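Local structure of telomere length regulator taz1 (4ZMK) at residues Ile13-Ser19 and Ser63-Leu68. The protein binds double-stranded telomeric DNA as a homodimer and regulates telomere length in fission yeast, this chain being its dimerization domain. Numbering follows the deposited sequence.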
loop_
_atom_site.group_PDB
_atom_site.type_symbol
_atom_site.label_atom_id
_atom_site.label_comp_id
_atom_site.label_asym_id
_atom_site.label_seq_id
_atom_site.Cartn_x
_atom_site.Cartn_y
_atom_site.Cartn_z
ATOM N N ILE A 13 11.875 -4.735 -4.104
ATOM C CA ILE A 13 10.679 -5.361 -3.552
ATOM C C ILE A 13 10.117 -6.462 -4.455
ATOM O O ILE A 13 9.333 -7.290 -4.010
ATOM C CB ILE A 13 9.583 -4.318 -3.251
ATOM C CG1 ILE A 13 8.589 -4.885 -2.233
ATOM C CG2 ILE A 13 8.900 -3.866 -4.521
ATOM C CD1 ILE A 13 7.666 -3.862 -1.649
ATOM N N ASP A 14 10.540 -6.507 -5.712
ATOM C CA ASP A 14 10.032 -7.542 -6.605
ATOM C C ASP A 14 11.041 -8.668 -6.769
ATOM O O ASP A 14 10.902 -9.517 -7.650
ATOM C CB ASP A 14 9.654 -6.957 -7.967
ATOM C CG ASP A 14 10.808 -6.276 -8.648
ATOM O OD1 ASP A 14 11.761 -5.872 -7.947
ATOM O OD2 ASP A 14 10.751 -6.134 -9.888
ATOM N N ASN A 15 12.055 -8.665 -5.909
ATOM C CA ASN A 15 12.996 -9.775 -5.798
ATOM C C ASN A 15 12.348 -10.871 -4.973
ATOM O O ASN A 15 11.968 -10.639 -3.831
ATOM C CB ASN A 15 14.312 -9.305 -5.158
ATOM C CG ASN A 15 15.373 -10.407 -5.061
ATOM O OD1 ASN A 15 15.073 -11.602 -5.087
ATOM N ND2 ASN A 15 16.627 -9.992 -4.923
ATOM N N THR A 16 12.221 -12.063 -5.546
ATOM C CA THR A 16 11.515 -13.145 -4.870
ATOM C C THR A 16 12.285 -13.733 -3.688
ATOM O O THR A 16 11.722 -14.501 -2.904
ATOM C CB THR A 16 11.189 -14.288 -5.839
ATOM O OG1 THR A 16 12.411 -14.879 -6.293
ATOM C CG2 THR A 16 10.381 -13.778 -7.036
ATOM N N GLU A 17 13.564 -13.390 -3.556
ATOM C CA GLU A 17 14.351 -13.872 -2.425
ATOM C C GLU A 17 13.904 -13.175 -1.141
ATOM O O GLU A 17 14.164 -13.661 -0.042
ATOM C CB GLU A 17 15.853 -13.660 -2.662
ATOM C CG GLU A 17 16.747 -14.520 -1.767
ATOM C CD GLU A 17 18.220 -14.463 -2.154
ATOM O OE1 GLU A 17 18.580 -13.667 -3.047
ATOM O OE2 GLU A 17 19.023 -15.220 -1.564
ATOM N N ILE A 18 13.226 -12.039 -1.298
ATOM C CA ILE A 18 12.657 -11.300 -0.182
ATOM C C ILE A 18 11.404 -12.006 0.297
ATOM O O ILE A 18 10.501 -12.255 -0.497
ATOM C CB ILE A 18 12.320 -9.867 -0.587
ATOM C CG1 ILE A 18 13.602 -9.093 -0.851
ATOM C CG2 ILE A 18 11.524 -9.176 0.491
ATOM C CD1 ILE A 18 13.362 -7.657 -1.170
ATOM N N SER A 19 11.348 -12.346 1.580
ATOM C CA SER A 19 10.209 -13.082 2.117
ATOM C C SER A 19 8.969 -12.206 2.221
ATOM O O SER A 19 9.059 -10.982 2.170
ATOM C CB SER A 19 10.540 -13.649 3.488
ATOM O OG SER A 19 10.563 -12.615 4.453
ATOM N N SER A 63 4.624 -5.848 -10.016
ATOM C CA SER A 63 5.865 -6.439 -10.493
ATOM C C SER A 63 6.275 -7.604 -9.597
ATOM O O SER A 63 6.694 -8.653 -10.077
ATOM C CB SER A 63 6.973 -5.390 -10.546
ATOM O OG SER A 63 8.164 -5.924 -11.096
ATOM N N ARG A 64 6.150 -7.416 -8.289
ATOM C CA ARG A 64 6.474 -8.487 -7.359
ATOM C C ARG A 64 5.550 -9.686 -7.567
ATOM O O ARG A 64 6.007 -10.815 -7.640
ATOM C CB ARG A 64 6.392 -7.994 -5.913
ATOM C CG ARG A 64 6.565 -9.105 -4.896
ATOM C CD ARG A 64 6.595 -8.603 -3.469
ATOM N NE ARG A 64 6.767 -9.726 -2.565
ATOM C CZ ARG A 64 7.943 -10.274 -2.285
ATOM N NH1 ARG A 64 9.057 -9.783 -2.822
ATOM N NH2 ARG A 64 8.005 -11.313 -1.466
ATOM N N ALA A 65 4.249 -9.431 -7.672
ATOM C CA ALA A 65 3.265 -10.486 -7.949
ATOM C C ALA A 65 3.607 -11.278 -9.202
ATOM O O ALA A 65 3.476 -12.502 -9.231
ATOM C CB ALA A 65 1.873 -9.896 -8.079
ATOM N N LYS A 66 4.037 -10.578 -10.245
ATOM C CA LYS A 66 4.491 -11.237 -11.460
ATOM C C LYS A 66 5.695 -12.157 -11.190
ATOM O O LYS A 66 5.665 -13.334 -11.527
ATOM C CB LYS A 66 4.849 -10.209 -12.526
ATOM C CG LYS A 66 5.339 -10.853 -13.802
ATOM C CD LYS A 66 5.752 -9.850 -14.853
ATOM C CE LYS A 66 5.967 -10.582 -16.170
ATOM N NZ LYS A 66 6.089 -9.666 -17.317
ATOM N N SER A 67 6.741 -11.616 -10.566
ATOM C CA SER A 67 7.928 -12.394 -10.235
ATOM C C SER A 67 7.604 -13.607 -9.392
ATOM O O SER A 67 8.200 -14.664 -9.575
ATOM C CB SER A 67 8.951 -11.531 -9.505
ATOM O OG SER A 67 9.549 -10.609 -10.393
ATOM N N LEU A 68 6.658 -13.458 -8.471
ATOM C CA LEU A 68 6.306 -14.555 -7.572
ATOM C C LEU A 68 5.533 -15.641 -8.284
ATOM O O LEU A 68 5.735 -16.826 -8.029
ATOM C CB LEU A 68 5.489 -14.053 -6.388
ATOM C CG LEU A 68 6.285 -13.283 -5.339
ATOM C CD1 LEU A 68 5.340 -12.677 -4.314
ATOM C CD2 LEU A 68 7.341 -14.180 -4.675
#
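In the helical dimerization domain of Taz1, the loop that leads into helix 20-40 wraps around an arginine from helix 44-70: the carbonyls at both ends of a type I beta turn, Asn15 to Ile18, and that of Ile13 before it accept from the guanidinium of Arg64. The backbones come closest at Asp14, where CB rests over the helix at Arg64 N (3.5 Å). Beside it, in the conformer described, Ser63 OG donates to the anti side of Asp14 OD2 at 2.9 Å, 26° out of the carboxylate plane. One turn further along the helix, Ser67 CB and Leu68 CD2 receive Thr16 CG2, the nearer at 3.6 Å (Ser67 CB), while Ser67 OG lies 3.2 Å from Asp14 O, at most a weak hydrogen bond. With CG anti to the backbone N (chi1 173°) and the chain extended as far as NE, Arg64 reaches past the peptide of Ile13, whose O takes a bond from Arg64 NH1 at 2.8 Å, close to the guanidinium plane. Cutting Arg64 back to an alanine is likely to leave Ile13 O and Ile18 O without their guanidinium donors and to deprive Glu20 of the second subunit of its salt-bridge mate, NH2. Arg64 NH1 also donates to Asn15 O, a longer and more bent bond of 3.2 Å that arrives above the carbonyl plane; the turn's own Ile18 N meets this oxygen from the opposite face. Arg64 NH2 reaches Ile18 O at 2.8 Å, nearly straight (166°).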